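Local coordinates for protein probable ribosomal RNA small subunit methyltransferase (Thermus thermophilus, PDB 2ZUL) that binds the cofactor S-adenosylmethionine and probably methylates 16S ribosomal RNA of the small subunit, as an RsmC-type enzyme, at residues Ala321-Ala326 and Pro348-Lys353. Residues are numbered along the deposited sequence; the frame is centred on the assembly and turned at random.
With SAM (S-adenosylmethionine), chain B.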
# COMPACT_ATOMS: atom_id res chain seq x y z
N ALA A 321 -10.56 0.17 -10.78
CA ALA A 321 -11.13 1.35 -10.13
C ALA A 321 -10.36 2.60 -10.55
O ALA A 321 -10.94 3.68 -10.67
CB ALA A 321 -11.09 1.19 -8.62
N PHE A 322 -9.06 2.45 -10.78
CA PHE A 322 -8.23 3.56 -11.22
C PHE A 322 -8.79 4.09 -12.54
O PHE A 322 -8.92 5.30 -12.73
CB PHE A 322 -6.78 3.10 -11.43
CG PHE A 322 -5.91 3.17 -10.20
CD1 PHE A 322 -6.47 3.18 -8.93
CD2 PHE A 322 -4.52 3.21 -10.32
CE1 PHE A 322 -5.67 3.21 -7.79
CE2 PHE A 322 -3.70 3.24 -9.19
CZ PHE A 322 -4.28 3.25 -7.92
N VAL A 323 -9.11 3.17 -13.44
CA VAL A 323 -9.64 3.55 -14.75
C VAL A 323 -11.01 4.21 -14.61
O VAL A 323 -11.27 5.26 -15.21
CB VAL A 323 -9.77 2.34 -15.69
CG1 VAL A 323 -10.46 2.77 -16.99
CG2 VAL A 323 -8.39 1.77 -16.00
N ASN A 324 -11.90 3.59 -13.83
CA ASN A 324 -13.24 4.13 -13.64
C ASN A 324 -13.19 5.52 -13.02
O ASN A 324 -13.96 6.40 -13.40
CB ASN A 324 -14.08 3.20 -12.75
CG ASN A 324 -14.33 1.85 -13.40
OD1 ASN A 324 -14.32 1.73 -14.63
ND2 ASN A 324 -14.57 0.83 -12.59
N VAL A 325 -12.29 5.71 -12.06
CA VAL A 325 -12.15 7.00 -11.40
C VAL A 325 -11.56 8.03 -12.36
O VAL A 325 -11.96 9.19 -12.37
CB VAL A 325 -11.24 6.89 -10.15
CG1 VAL A 325 -10.86 8.28 -9.64
CG2 VAL A 325 -11.97 6.12 -9.06
N ALA A 326 -10.61 7.59 -13.18
CA ALA A 326 -9.99 8.49 -14.15
C ALA A 326 -11.05 9.07 -15.08
O ALA A 326 -11.09 10.28 -15.31
CB ALA A 326 -8.94 7.75 -14.96
N PRO A 348 -10.07 -2.80 -24.00
CA PRO A 348 -11.53 -2.80 -23.95
C PRO A 348 -12.12 -2.01 -22.78
O PRO A 348 -13.24 -1.52 -22.86
CB PRO A 348 -11.88 -4.29 -23.91
CG PRO A 348 -10.66 -4.93 -23.31
CD PRO A 348 -9.53 -4.17 -23.96
N LEU A 349 -11.35 -1.89 -21.70
CA LEU A 349 -11.81 -1.14 -20.53
C LEU A 349 -11.84 0.35 -20.85
O LEU A 349 -12.79 1.06 -20.51
CB LEU A 349 -10.90 -1.41 -19.34
CG LEU A 349 -11.28 -0.77 -18.00
CD1 LEU A 349 -12.71 -1.14 -17.63
CD2 LEU A 349 -10.31 -1.22 -16.93
N LEU A 350 -10.78 0.83 -21.50
CA LEU A 350 -10.72 2.24 -21.86
C LEU A 350 -11.78 2.54 -22.91
O LEU A 350 -12.41 3.59 -22.88
CB LEU A 350 -9.34 2.60 -22.42
CG LEU A 350 -8.18 2.51 -21.42
CD1 LEU A 350 -6.88 2.92 -22.11
CD2 LEU A 350 -8.47 3.41 -20.23
N GLU A 351 -11.98 1.61 -23.83
CA GLU A 351 -12.97 1.82 -24.88
C GLU A 351 -14.35 1.97 -24.25
O GLU A 351 -15.13 2.83 -24.65
CB GLU A 351 -12.97 0.65 -25.86
CG GLU A 351 -13.51 1.02 -27.23
CD GLU A 351 -13.30 -0.07 -28.26
OE1 GLU A 351 -12.24 -0.72 -28.23
OE2 GLU A 351 -14.20 -0.27 -29.11
N GLU A 352 -14.63 1.15 -23.25
CA GLU A 352 -15.92 1.18 -22.56
C GLU A 352 -16.12 2.45 -21.73
O GLU A 352 -17.17 3.08 -21.78
CB GLU A 352 -16.06 -0.02 -21.63
CG GLU A 352 -17.37 -0.05 -20.86
CD GLU A 352 -17.29 -0.93 -19.62
OE1 GLU A 352 -16.67 -2.01 -19.70
OE2 GLU A 352 -17.86 -0.54 -18.58
N LYS A 353 -15.09 2.82 -20.97
CA LYS A 353 -15.18 3.98 -20.09
C LYS A 353 -15.01 5.34 -20.76
O LYS A 353 -15.59 6.33 -20.30
CB LYS A 353 -14.18 3.83 -18.95
CG LYS A 353 -14.46 2.64 -18.05
CD LYS A 353 -15.80 2.79 -17.36
CE LYS A 353 -16.20 1.52 -16.62
NZ LYS A 353 -17.43 1.72 -15.80
N SAM B . 3.32 5.81 -9.51
CA SAM B . 4.42 5.07 -8.86
C SAM B . 5.51 4.78 -9.90
O SAM B . 6.61 4.37 -9.47
OXT SAM B . 5.22 4.97 -11.10
CB SAM B . 3.89 3.75 -8.29
CG SAM B . 3.56 2.70 -9.13
SD SAM B . 2.96 1.19 -8.49
CE SAM B . 2.92 -0.02 -9.79
C5' SAM B . 1.19 1.28 -8.04
C4' SAM B . 0.91 2.17 -6.83
O4' SAM B . -0.50 2.09 -6.53
C3' SAM B . 1.64 1.65 -5.59
O3' SAM B . 2.25 2.74 -4.89
C2' SAM B . 0.51 1.07 -4.75
O2' SAM B . 0.84 1.19 -3.36
C1' SAM B . -0.58 2.07 -5.10
N9 SAM B . -1.92 1.60 -4.67
C8 SAM B . -2.29 0.34 -4.49
N7 SAM B . -3.57 0.29 -4.11
C5 SAM B . -4.02 1.54 -4.06
C6 SAM B . -5.24 2.12 -3.73
N6 SAM B . -6.26 1.36 -3.36
N1 SAM B . -5.36 3.45 -3.78
C2 SAM B . -4.34 4.22 -4.13
N3 SAM B . -3.16 3.71 -4.44
C4 SAM B . -2.97 2.38 -4.42
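V323 reaches across to the 348-353 helix with both methyls, and two leucines there receive it. Its CG2 meets L349 CD2 tip to tip at 3.7 Å. Its CG1, set anti to the backbone N (chi1 175°), rests 3.8 Å from L349 CG and 3.9 Å from CD2 of L350, whose side chain runs at about a right angle to the valine; K353 CG lies alongside the same V323 CG1 at 4.1 Å. The polar half of the contact is N324 against K353. The lysine chain, bent at chi2 (-63°), lies alongside N324, though the close fit at N324 OD1 is doubtful; K353 NZ stands 3.3 Å from N324 OD1, at an angle too poor for a hydrogen bond. K353 NZ instead makes a long salt bridge to E352 OE2, on the same helix, at 3.6 Å. An alanine in place of K353 would probably leave the E352 carboxylate without this mate and V323 CG1 without the lysine CG beside it. The axes of 321-326 and 348-353 come within 10.2 Å and diverge by 27° from parallel. Both helices pack on strand 334-340 of the Rossmann-like methyltransferase sheet: V323 touches L338, and L350 touches F336. On the far side of helix 317-329, F322 meets the S-adenosylmethionine adenine and touches T304 of strand 299-304.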